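Local structure of internalin C2 (Listeria monocytogenes serotype 4b str. F2365, 4FHO) at residues L46-L52 against Y67-G73; L90-L96 against L112-L118; S163-V169 against R185-I191; I204-D210 against L225-T231. The protein probably takes part, as an internalin with leucine-rich repeats, in adhesion of the bacterium to host cells or in their invasion. All coordinates share one frame; numbering follows the deposited sequence. Where two conformers were deposited one is given.

Contact 1: residues L46-L52 against Y67-G73; sequences LDGIATL and YLNNLIG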
# COMPACT_ATOMS: atom_id res chain seq x y z
N LEU A 46 7.92 20.07 11.74
CA LEU A 46 7.87 18.97 10.77
C LEU A 46 8.10 17.60 11.43
O LEU A 46 7.39 16.65 11.13
CB LEU A 46 8.86 19.21 9.62
CG LEU A 46 8.66 20.46 8.75
CD1 LEU A 46 9.63 20.47 7.59
CD2 LEU A 46 7.23 20.51 8.20
N ASP A 47 9.07 17.52 12.36
CA ASP A 47 9.34 16.28 13.12
C ASP A 47 8.19 15.82 14.05
O ASP A 47 8.14 14.64 14.40
CB ASP A 47 10.68 16.37 13.89
CG ASP A 47 11.92 16.23 12.98
OD1 ASP A 47 11.85 15.68 11.87
OD2 ASP A 47 13.01 16.67 13.39
N GLY A 48 7.28 16.74 14.41
CA GLY A 48 6.07 16.42 15.18
C GLY A 48 4.86 15.93 14.39
O GLY A 48 3.84 15.61 15.00
N ILE A 49 4.94 15.86 13.05
CA ILE A 49 3.84 15.33 12.22
C ILE A 49 3.93 13.80 12.20
O ILE A 49 4.84 13.23 11.59
CB ILE A 49 3.84 15.88 10.77
CG1 ILE A 49 3.77 17.42 10.79
CG2 ILE A 49 2.65 15.32 9.98
CD1 ILE A 49 3.79 18.07 9.43
N ALA A 50 2.98 13.14 12.86
CA ALA A 50 2.90 11.68 12.90
C ALA A 50 2.08 11.13 11.73
O ALA A 50 2.45 10.11 11.16
CB ALA A 50 2.33 11.21 14.23
N THR A 51 0.97 11.79 11.39
CA THR A 51 0.06 11.39 10.32
C THR A 51 -0.29 12.59 9.45
O THR A 51 -0.41 13.72 9.94
CB THR A 51 -1.25 10.78 10.88
OG1 THR A 51 -1.90 11.71 11.74
CG2 THR A 51 -0.96 9.51 11.68
N LEU A 52 -0.43 12.33 8.15
CA LEU A 52 -0.77 13.36 7.15
C LEU A 52 -1.81 12.76 6.20
O LEU A 52 -1.60 11.65 5.68
CB LEU A 52 0.50 13.82 6.42
CG LEU A 52 0.48 15.13 5.63
CD1 LEU A 52 0.17 16.33 6.52
CD2 LEU A 52 1.80 15.36 4.91
N TYR A 67 11.18 15.66 4.54
CA TYR A 67 11.48 16.34 5.81
C TYR A 67 10.62 15.84 6.97
O TYR A 67 10.95 16.12 8.13
CB TYR A 67 11.36 17.87 5.68
CG TYR A 67 12.26 18.44 4.62
CD1 TYR A 67 13.65 18.49 4.81
CD2 TYR A 67 11.75 18.93 3.40
CE1 TYR A 67 14.51 18.98 3.82
CE2 TYR A 67 12.59 19.45 2.43
CZ TYR A 67 13.97 19.48 2.64
OH TYR A 67 14.80 19.99 1.67
N LEU A 68 9.56 15.10 6.69
CA LEU A 68 8.70 14.53 7.73
C LEU A 68 9.32 13.21 8.23
O LEU A 68 8.81 12.12 7.92
CB LEU A 68 7.26 14.40 7.24
CG LEU A 68 6.64 15.65 6.59
CD1 LEU A 68 5.19 15.38 6.25
CD2 LEU A 68 6.75 16.88 7.46
N ASN A 69 10.40 13.33 9.02
CA ASN A 69 11.21 12.17 9.47
C ASN A 69 10.41 11.13 10.26
O ASN A 69 10.56 9.93 10.03
CB ASN A 69 12.42 12.60 10.31
CG ASN A 69 13.40 13.45 9.54
OD1 ASN A 69 13.99 13.00 8.54
ND2 ASN A 69 13.58 14.68 9.99
N ASN A 70 9.55 11.60 11.17
CA ASN A 70 8.78 10.74 12.07
C ASN A 70 7.35 10.43 11.58
O ASN A 70 6.52 10.00 12.39
CB ASN A 70 8.75 11.37 13.48
CG ASN A 70 10.15 11.61 14.03
OD1 ASN A 70 11.04 10.79 13.84
ND2 ASN A 70 10.35 12.75 14.69
N LEU A 71 7.09 10.63 10.28
CA LEU A 71 5.78 10.31 9.66
C LEU A 71 5.53 8.80 9.80
O LEU A 71 6.42 7.99 9.52
CB LEU A 71 5.75 10.71 8.19
CG LEU A 71 4.39 10.70 7.48
CD1 LEU A 71 3.45 11.74 8.06
CD2 LEU A 71 4.61 10.93 5.99
N ILE A 72 4.35 8.46 10.30
CA ILE A 72 3.88 7.09 10.57
C ILE A 72 2.78 6.67 9.57
O ILE A 72 2.81 5.55 9.08
CB ILE A 72 3.37 6.97 12.03
CG1 ILE A 72 4.55 6.99 13.01
CG2 ILE A 72 2.58 5.69 12.27
CD1 ILE A 72 4.15 7.16 14.46
N GLY A 73 1.83 7.57 9.30
CA GLY A 73 0.70 7.30 8.39
C GLY A 73 0.59 8.36 7.31
O GLY A 73 0.65 9.55 7.60
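Two amides of the 67-73 turn reach back to D47. N69 ND2 gives D47 OD1 a bond of 2.7 Å, taken on the syn lone pair of the carboxylate, while N70 ND2 donates to D47 O at 2.9 Å. In both, the acceptor lies close to the plane of the asparagine amide. The same D47 OD1 also draws a weak bond from Q43, and the other end of the N70 amide, OD1, accepts from K92. Further along, backbone bonds take over. A50 O receives I72 N at 2.7 Å and G73 N at 3.2 Å, and L52 N returns a bond to G73 O. This is where the cap, with its helix 43-47, hands over to the leucine-rich repeats: T51 and G73 form the parallel bridge that starts the sheet. Apolar contacts fill the inner side. L68 sits across three residues, its CD2 against L46 CD2 and I49 CD1, its CD1 3.6 Å from L52 CD2 with the two leucines crossed at about a right angle. L71 has CG anti to its own backbone N (chi1 -168°), which sends CD1 inward beside I49 CG2 and L52 CB. Helix 22-31 packs on L46, I49 and L52 from beyond.

Contact 2: residues L90-L96 against L112-L118; sequences LTKITEL and LQSIKTL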
# COMPACT_ATOMS: atom_id res chain seq x y z
N LEU A 90 12.25 7.74 4.18
CA LEU A 90 11.39 7.67 5.37
C LEU A 90 11.55 6.30 6.02
O LEU A 90 11.44 5.28 5.34
CB LEU A 90 9.92 7.92 5.03
CG LEU A 90 9.53 9.30 4.46
CD1 LEU A 90 8.03 9.40 4.27
CD2 LEU A 90 10.01 10.44 5.33
N THR A 91 11.82 6.29 7.33
CA THR A 91 12.16 5.08 8.08
C THR A 91 11.11 4.61 9.09
O THR A 91 11.23 3.49 9.58
CB THR A 91 13.51 5.28 8.81
OG1 THR A 91 13.39 6.37 9.73
CG2 THR A 91 14.63 5.57 7.80
N LYS A 92 10.09 5.44 9.39
CA LYS A 92 9.04 5.12 10.39
C LYS A 92 7.59 5.03 9.84
O LYS A 92 6.67 4.80 10.61
CB LYS A 92 9.09 6.16 11.52
CG LYS A 92 10.39 6.11 12.30
CD LYS A 92 10.42 7.09 13.45
CE LYS A 92 11.81 7.21 14.05
NZ LYS A 92 11.90 8.46 14.85
N ILE A 93 7.41 5.18 8.52
CA ILE A 93 6.08 5.04 7.88
C ILE A 93 5.61 3.58 8.00
O ILE A 93 6.36 2.67 7.65
CB ILE A 93 6.07 5.58 6.41
CG1 ILE A 93 4.66 5.52 5.80
CG2 ILE A 93 7.02 4.81 5.51
CD1 ILE A 93 4.50 6.37 4.56
N THR A 94 4.44 3.37 8.62
CA THR A 94 3.80 2.03 8.73
C THR A 94 2.51 1.86 7.90
O THR A 94 2.12 0.74 7.63
CB THR A 94 3.49 1.66 10.20
OG1 THR A 94 2.52 2.54 10.76
CG2 THR A 94 4.75 1.70 11.06
N GLU A 95 1.88 2.98 7.54
CA GLU A 95 0.62 3.02 6.81
C GLU A 95 0.81 3.95 5.62
O GLU A 95 1.05 5.14 5.80
CB GLU A 95 -0.51 3.50 7.72
CG GLU A 95 -1.87 3.63 7.04
CD GLU A 95 -2.40 5.06 6.98
OE1 GLU A 95 -3.03 5.53 7.97
OE2 GLU A 95 -2.21 5.72 5.94
N LEU A 96 0.73 3.39 4.41
CA LEU A 96 0.85 4.17 3.16
C LEU A 96 -0.35 3.87 2.25
O LEU A 96 -0.51 2.74 1.80
CB LEU A 96 2.17 3.84 2.46
CG LEU A 96 2.52 4.59 1.19
CD1 LEU A 96 2.48 6.11 1.36
CD2 LEU A 96 3.89 4.10 0.75
N LEU A 112 11.27 0.98 1.93
CA LEU A 112 10.41 1.34 3.08
C LEU A 112 10.04 0.09 3.90
O LEU A 112 8.87 -0.29 3.96
CB LEU A 112 9.14 2.08 2.59
CG LEU A 112 9.34 3.33 1.72
CD1 LEU A 112 8.00 3.98 1.45
CD2 LEU A 112 10.29 4.33 2.34
N GLN A 113 11.04 -0.52 4.56
CA GLN A 113 10.89 -1.81 5.28
C GLN A 113 9.91 -1.74 6.47
O GLN A 113 9.28 -2.75 6.81
CB GLN A 113 12.26 -2.34 5.77
CG GLN A 113 12.22 -3.78 6.30
CD GLN A 113 13.58 -4.41 6.55
OE1 GLN A 113 14.61 -3.73 6.60
NE2 GLN A 113 13.60 -5.73 6.71
N SER A 114 9.75 -0.54 7.05
CA SER A 114 8.78 -0.32 8.15
C SER A 114 7.29 -0.48 7.80
O SER A 114 6.47 -0.58 8.73
CB SER A 114 9.02 1.05 8.80
OG SER A 114 8.89 2.12 7.87
N ILE A 115 6.93 -0.49 6.51
CA ILE A 115 5.49 -0.51 6.09
C ILE A 115 4.75 -1.79 6.52
O ILE A 115 5.18 -2.91 6.21
CB ILE A 115 5.29 -0.27 4.58
CG1 ILE A 115 5.75 1.14 4.19
CG2 ILE A 115 3.82 -0.37 4.19
CD1 ILE A 115 5.63 1.43 2.70
N LYS A 116 3.65 -1.59 7.27
CA LYS A 116 2.74 -2.67 7.70
C LYS A 116 1.45 -2.73 6.85
O LYS A 116 0.96 -3.81 6.59
CB LYS A 116 2.34 -2.50 9.16
CG LYS A 116 3.46 -2.78 10.15
CD LYS A 116 3.13 -2.19 11.52
CE LYS A 116 3.47 -3.08 12.69
NZ LYS A 116 2.80 -2.54 13.90
N THR A 117 0.92 -1.58 6.45
CA THR A 117 -0.32 -1.50 5.64
C THR A 117 -0.02 -0.69 4.39
O THR A 117 0.45 0.45 4.48
CB THR A 117 -1.46 -0.86 6.45
OG1 THR A 117 -1.76 -1.69 7.59
CG2 THR A 117 -2.76 -0.63 5.61
N LEU A 118 -0.26 -1.29 3.22
CA LEU A 118 0.02 -0.67 1.93
C LEU A 118 -1.19 -0.80 1.01
O LEU A 118 -1.64 -1.91 0.76
CB LEU A 118 1.24 -1.34 1.30
CG LEU A 118 1.71 -0.84 -0.06
CD1 LEU A 118 1.93 0.66 0.00
CD2 LEU A 118 3.01 -1.55 -0.46
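S114 puts its hydroxyl onto the backbone of 90-96. Its CB already lies 3.3 Å from I93 O, and OG, set between the backbone N and the carbonyl carbon (chi1 59°), donates to I93 O at 2.6 Å, tilted 27° from the carbonyl plane. T91 O is the next atom OG meets, at 3.2 Å, and I93 CG2 touches it from the apolar side. One short side chain thus ties the turn of L112-I115 to the bend before strand 95-97. Both segments are the same part of successive leucine-rich repeats, the loop that leads into the parallel strand, and past S114 the sheet register sets in. T94 O takes two N-H groups, T117 N at 2.9 Å nearly straight on and K116 N from a more angled position; L96 N then bonds to T117 O. E95 and T117 share one face of the sheet, L96 and L118 the other. On that inner face L96 CD2 meets I115 CD1 at 3.7 Å, the side chains slanted across each other, and L112 CD1 lies at 4.2 Å from the same methyl. L118 runs alongside L96, with CD1 against L96 CB. L112 CD2 closes on L90 O, while L74 and L140 of the flanking strands continue the row of leucines.

Contact 3: residues S163-V169 against R185-I191; sequences SIGNNQV and RADDNKI. With SO4 (sulfate ion), chain C.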
# COMPACT_ATOMS: atom_id res chain seq x y z
N SER A 163 -5.49 -8.48 -0.88
CA SER A 163 -6.53 -8.21 -1.83
C SER A 163 -5.88 -8.01 -3.21
O SER A 163 -5.11 -7.08 -3.40
CB SER A 163 -7.29 -6.97 -1.38
OG SER A 163 -8.48 -6.84 -2.07
N ILE A 164 -6.22 -8.90 -4.15
CA ILE A 164 -5.67 -8.92 -5.51
C ILE A 164 -6.75 -9.01 -6.60
O ILE A 164 -6.45 -9.39 -7.73
CB ILE A 164 -4.65 -10.08 -5.67
CG1 ILE A 164 -5.27 -11.44 -5.32
CG2 ILE A 164 -3.40 -9.81 -4.83
CD1 ILE A 164 -4.45 -12.62 -5.81
N GLY A 165 -7.97 -8.59 -6.28
CA GLY A 165 -9.09 -8.63 -7.23
C GLY A 165 -8.91 -7.73 -8.43
O GLY A 165 -8.17 -6.77 -8.36
N ASN A 166 -9.52 -8.10 -9.56
CA ASN A 166 -9.40 -7.35 -10.82
C ASN A 166 -7.94 -7.17 -11.26
O ASN A 166 -7.44 -6.05 -11.36
CB ASN A 166 -10.14 -6.00 -10.74
CG ASN A 166 -11.62 -6.17 -10.45
OD1 ASN A 166 -12.40 -6.41 -11.36
ND2 ASN A 166 -12.00 -6.06 -9.20
N ASN A 167 -7.24 -8.29 -11.39
CA ASN A 167 -5.90 -8.33 -11.96
C ASN A 167 -5.89 -9.43 -13.04
O ASN A 167 -6.95 -9.79 -13.53
CB ASN A 167 -4.88 -8.50 -10.81
CG ASN A 167 -4.54 -7.20 -10.13
OD1 ASN A 167 -3.89 -6.37 -10.71
ND2 ASN A 167 -4.99 -7.01 -8.89
N GLN A 168 -4.71 -9.97 -13.39
CA GLN A 168 -4.58 -11.04 -14.37
C GLN A 168 -3.79 -12.21 -13.76
O GLN A 168 -3.04 -12.88 -14.46
CB GLN A 168 -3.90 -10.50 -15.63
CG GLN A 168 -4.60 -9.33 -16.31
CD GLN A 168 -5.00 -9.62 -17.75
OE1 GLN A 168 -5.99 -10.31 -18.00
NE2 GLN A 168 -4.22 -9.10 -18.70
N VAL A 169 -3.97 -12.46 -12.46
CA VAL A 169 -3.22 -13.46 -11.72
C VAL A 169 -3.70 -14.85 -12.15
O VAL A 169 -4.90 -15.08 -12.20
CB VAL A 169 -3.41 -13.30 -10.19
CG1 VAL A 169 -2.80 -14.45 -9.42
CG2 VAL A 169 -2.80 -11.99 -9.72
N ARG A 185 -8.82 -11.94 -1.05
CA ARG A 185 -9.82 -11.45 -1.99
C ARG A 185 -9.19 -11.43 -3.38
O ARG A 185 -8.23 -10.69 -3.60
CB ARG A 185 -10.30 -10.08 -1.58
CG ARG A 185 -11.19 -10.13 -0.35
CD ARG A 185 -11.68 -8.75 -0.04
NE ARG A 185 -12.66 -8.76 1.03
CZ ARG A 185 -13.37 -7.70 1.42
NH1 ARG A 185 -13.22 -6.50 0.84
NH2 ARG A 185 -14.23 -7.84 2.41
N ALA A 186 -9.72 -12.26 -4.27
CA ALA A 186 -9.14 -12.48 -5.60
C ALA A 186 -10.19 -12.60 -6.71
O ALA A 186 -9.95 -13.29 -7.70
CB ALA A 186 -8.23 -13.70 -5.57
N ASP A 187 -11.31 -11.87 -6.57
CA ASP A 187 -12.37 -11.86 -7.61
C ASP A 187 -11.81 -11.30 -8.93
O ASP A 187 -11.09 -10.32 -8.90
CB ASP A 187 -13.59 -11.01 -7.20
CG ASP A 187 -14.42 -11.63 -6.07
OD1 ASP A 187 -14.23 -12.81 -5.74
OD2 ASP A 187 -15.31 -10.92 -5.52
N ASP A 188 -12.15 -11.93 -10.06
CA ASP A 188 -11.86 -11.42 -11.40
C ASP A 188 -10.34 -11.45 -11.67
O ASP A 188 -9.65 -10.45 -11.70
CB ASP A 188 -12.53 -10.04 -11.65
CG ASP A 188 -12.52 -9.61 -13.13
OD1 ASP A 188 -11.92 -10.28 -14.01
OD2 ASP A 188 -13.09 -8.54 -13.42
N ASN A 189 -9.86 -12.68 -11.85
CA ASN A 189 -8.48 -13.00 -12.16
C ASN A 189 -8.50 -14.19 -13.16
O ASN A 189 -9.53 -14.43 -13.79
CB ASN A 189 -7.73 -13.28 -10.85
CG ASN A 189 -7.18 -12.02 -10.22
OD1 ASN A 189 -6.30 -11.36 -10.79
ND2 ASN A 189 -7.65 -11.70 -9.03
N LYS A 190 -7.38 -14.89 -13.32
CA LYS A 190 -7.30 -16.06 -14.20
C LYS A 190 -6.89 -17.29 -13.39
O LYS A 190 -6.10 -18.10 -13.84
CB LYS A 190 -6.31 -15.77 -15.34
CG LYS A 190 -6.68 -14.59 -16.22
CD LYS A 190 -7.74 -14.96 -17.26
CE LYS A 190 -8.43 -13.74 -17.85
NZ LYS A 190 -7.47 -12.72 -18.37
N ILE A 191 -7.49 -17.45 -12.20
CA ILE A 191 -7.13 -18.54 -11.29
C ILE A 191 -7.93 -19.79 -11.70
O ILE A 191 -9.15 -19.72 -11.90
CB ILE A 191 -7.39 -18.14 -9.80
CG1 ILE A 191 -6.50 -16.93 -9.41
CG2 ILE A 191 -7.14 -19.31 -8.85
CD1 ILE A 191 -6.92 -16.21 -8.14
S SO4 C . -15.10 -3.94 2.45
O1 SO4 C . -16.55 -3.98 2.11
O2 SO4 C . -14.30 -3.89 1.20
O3 SO4 C . -14.79 -2.74 3.27
O4 SO4 C . -14.76 -5.16 3.22
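The two backbones run parallel and in step as they leave the sheet, S163 bridging R185. I164 N bonds to R185 O at 2.7 Å, almost straight (173°). N166 N then reaches D187 O, N167 N reaches D188 O over a longer gap, and K190 N returns to V169 O at 2.7 Å. N166 and D188 both take positive phi (55° and 68°), and the chains bend together. N189 fills the inside of the bend. Its ND2 donates to I164 O at 2.9 Å and, within its own segment, to A186 O; its OD1 accepts from V169 N at 3.1 Å and, weakly, from N167 N. With both ends of the amide bonded, its rotation is fixed. N167 ND2 comes to I164 O from the opposite carbonyl face to N189 ND2, and also bonds to L142 O one coil back. A186 CB rests 3.7 Å from I164 CG1. At the outer edge K190 NZ makes a weak bond to Q168 OE1. R185 stretches away and holds a sulfate, probably from the crystallisation liquor, at the edge of its guanidinium: NH1 meets O2 of the ion and NH2 meets O4, while NE forms a salt bridge to E205. N167 and N189, at the same place in successive coils, form an asparagine ladder, the feature of leucine-rich repeats in which each inward amide bonds backbone groups of adjoining coils.

Contact 4: residues I204-D210 against L225-T231; sequences IEVHLKD and LFIVTLT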
# COMPACT_ATOMS: atom_id res chain seq x y z
N ILE A 204 -10.27 -17.26 6.75
CA ILE A 204 -11.65 -17.02 7.14
C ILE A 204 -12.51 -16.68 5.92
O ILE A 204 -13.63 -17.21 5.78
CB ILE A 204 -11.75 -15.89 8.19
CG1 ILE A 204 -10.85 -16.18 9.41
CG2 ILE A 204 -13.19 -15.71 8.65
CD1 ILE A 204 -10.90 -15.11 10.48
N GLU A 205 -12.00 -15.82 5.04
CA GLU A 205 -12.76 -15.25 3.92
C GLU A 205 -11.92 -15.41 2.66
O GLU A 205 -10.80 -14.90 2.60
CB GLU A 205 -13.06 -13.78 4.21
CG GLU A 205 -13.66 -12.96 3.07
CD GLU A 205 -14.07 -11.57 3.51
OE1 GLU A 205 -14.99 -11.46 4.34
OE2 GLU A 205 -13.49 -10.57 3.02
N VAL A 206 -12.45 -16.15 1.68
CA VAL A 206 -11.80 -16.36 0.39
C VAL A 206 -12.77 -15.92 -0.70
O VAL A 206 -13.83 -16.50 -0.85
CB VAL A 206 -11.36 -17.81 0.20
CG1 VAL A 206 -10.53 -17.95 -1.07
CG2 VAL A 206 -10.53 -18.26 1.39
N HIS A 207 -12.44 -14.87 -1.44
CA HIS A 207 -13.29 -14.38 -2.53
C HIS A 207 -12.64 -14.76 -3.84
O HIS A 207 -11.56 -14.26 -4.17
CB HIS A 207 -13.53 -12.87 -2.43
CG HIS A 207 -14.51 -12.45 -1.35
ND1 HIS A 207 -14.94 -11.18 -1.24
CD2 HIS A 207 -15.13 -13.15 -0.34
CE1 HIS A 207 -15.79 -11.08 -0.21
NE2 HIS A 207 -15.92 -12.29 0.34
N LEU A 208 -13.29 -15.66 -4.58
CA LEU A 208 -12.76 -16.19 -5.85
C LEU A 208 -13.79 -16.15 -6.99
O LEU A 208 -13.75 -16.97 -7.88
CB LEU A 208 -12.24 -17.62 -5.63
CG LEU A 208 -10.99 -17.79 -4.75
CD1 LEU A 208 -10.82 -19.24 -4.35
CD2 LEU A 208 -9.72 -17.31 -5.42
N LYS A 209 -14.67 -15.13 -7.01
CA LYS A 209 -15.68 -14.97 -8.08
C LYS A 209 -14.99 -14.67 -9.42
O LYS A 209 -13.91 -14.13 -9.42
CB LYS A 209 -16.66 -13.83 -7.78
CG LYS A 209 -17.49 -14.04 -6.52
CD LYS A 209 -18.37 -12.86 -6.16
CE LYS A 209 -19.46 -12.62 -7.16
NZ LYS A 209 -20.63 -11.92 -6.55
N ASP A 210 -15.63 -15.03 -10.53
CA ASP A 210 -15.13 -14.76 -11.91
C ASP A 210 -13.68 -15.22 -12.11
O ASP A 210 -12.83 -14.49 -12.62
CB ASP A 210 -15.34 -13.28 -12.29
CG ASP A 210 -16.80 -12.95 -12.52
OD1 ASP A 210 -17.27 -13.13 -13.67
OD2 ASP A 210 -17.49 -12.52 -11.57
N LEU A 225 -12.95 -21.43 7.97
CA LEU A 225 -13.46 -20.78 6.77
C LEU A 225 -14.91 -20.37 7.04
O LEU A 225 -15.74 -21.22 7.37
CB LEU A 225 -13.36 -21.77 5.59
CG LEU A 225 -13.18 -21.40 4.13
CD1 LEU A 225 -12.08 -20.37 3.93
CD2 LEU A 225 -12.87 -22.67 3.35
N PHE A 226 -15.20 -19.06 6.98
CA PHE A 226 -16.57 -18.55 7.05
C PHE A 226 -17.23 -18.51 5.67
O PHE A 226 -18.41 -18.84 5.58
CB PHE A 226 -16.67 -17.18 7.73
CG PHE A 226 -18.09 -16.65 7.81
CD1 PHE A 226 -18.99 -17.17 8.75
CD2 PHE A 226 -18.55 -15.69 6.90
CE1 PHE A 226 -20.30 -16.72 8.82
CE2 PHE A 226 -19.87 -15.24 6.96
CZ PHE A 226 -20.74 -15.75 7.92
N ILE A 227 -16.50 -18.10 4.63
CA ILE A 227 -17.06 -17.98 3.28
C ILE A 227 -16.02 -18.12 2.17
O ILE A 227 -14.91 -17.58 2.27
CB ILE A 227 -17.89 -16.68 3.10
CG1 ILE A 227 -18.77 -16.72 1.84
CG2 ILE A 227 -17.02 -15.43 3.16
CD1 ILE A 227 -19.66 -15.50 1.66
N VAL A 228 -16.37 -18.90 1.16
CA VAL A 228 -15.69 -18.92 -0.13
C VAL A 228 -16.73 -18.52 -1.16
O VAL A 228 -17.83 -19.06 -1.13
CB VAL A 228 -15.17 -20.31 -0.51
CG1 VAL A 228 -14.37 -20.22 -1.80
CG2 VAL A 228 -14.30 -20.87 0.61
N THR A 229 -16.39 -17.60 -2.07
CA THR A 229 -17.31 -17.19 -3.14
C THR A 229 -16.75 -17.61 -4.49
O THR A 229 -15.54 -17.55 -4.71
CB THR A 229 -17.60 -15.69 -3.10
OG1 THR A 229 -16.39 -14.97 -3.31
CG2 THR A 229 -18.18 -15.29 -1.72
N LEU A 230 -17.64 -18.03 -5.38
CA LEU A 230 -17.32 -18.35 -6.78
C LEU A 230 -18.42 -17.83 -7.70
O LEU A 230 -19.46 -17.38 -7.23
CB LEU A 230 -17.22 -19.86 -6.96
CG LEU A 230 -16.12 -20.65 -6.23
CD1 LEU A 230 -16.40 -22.15 -6.31
CD2 LEU A 230 -14.74 -20.34 -6.78
N THR A 231 -18.17 -17.86 -9.01
CA THR A 231 -19.22 -17.85 -10.04
C THR A 231 -18.96 -18.94 -11.09
O THR A 231 -17.96 -19.65 -11.04
CB THR A 231 -19.31 -16.49 -10.74
OG1 THR A 231 -18.03 -16.16 -11.29
CG2 THR A 231 -19.76 -15.41 -9.77
OXT THR A 231 -19.75 -19.15 -12.02
O HOH W 1 -15.43 -18.08 -9.97
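I204 O is gripped by two neighbouring N-H groups of 225-231: F226 N at 2.7 Å, in the carbonyl plane and on a lone pair, and I227 N at 3.2 Å, nearly head-on. From there the strands 205-207 and 227-229 run side by side, only 3° from parallel with their axes 4.8 Å apart. V206 N bonds to I227 O, V206 O accepts T229 N, and L208 N finishes on T229 O. T229 turns its OG1 between its own backbone N and carbonyl carbon (chi1 63°), which brings the hydroxyl 3.3 Å from H207 CA, in weak bonding range of L208 N and against K209 CG. I227 CG2 lies at the edge of the H207 imidazole, near its plane, and E205 runs alongside I227 on the same face. The carboxylate of E205 turns to R185, its salt-bridge partner in the preceding coil. V206 and V228 point to the other side, where V206 CG2 meets L225 CD1 at 3.6 Å and L208 CB packs on L230 CD2. Beyond the strands D210 N bonds to T231 OG1 at 2.8 Å, and the side chains of K209 and T231 cross at about a right angle, CE against CG2. A water accepts from T231 N and probably donates to L208 O, bridging the backbones at the chain terminus. Strand 227-229 is the last of the parallel sheet within this chain, which makes this the final rung of the leucine-rich repeat solenoid: the usual ladder of backbone bonds, ending at the C-terminal residue of the construct.

In the fold
Contacts 2 to 4 join neighbouring coils of one solenoid, and contact 1 joins the N-terminal cap to it. Contacts 1 and 2 hold the loops leading into strands of the parallel sheet and touch through N70 with K92 and I72 with T94; contact 3 begins at the ends of strands of the same sheet, holds the loops leaving it and touches contact 4 through D187 with K209 and A186 with H207. The centre of contact 2 lies about 9 Å from the centre of the chain, the nearest of the four. Contacts 1 to 3 are partly buried, contact 4 mostly surface. Contact 1 combines asparagine amides bonded to D47 with leucine packing, contact 2 adds a serine hydroxyl to backbone bonds and apolar packing, contact 3 uses buried asparagines, and contact 4 largely strand backbone bonds.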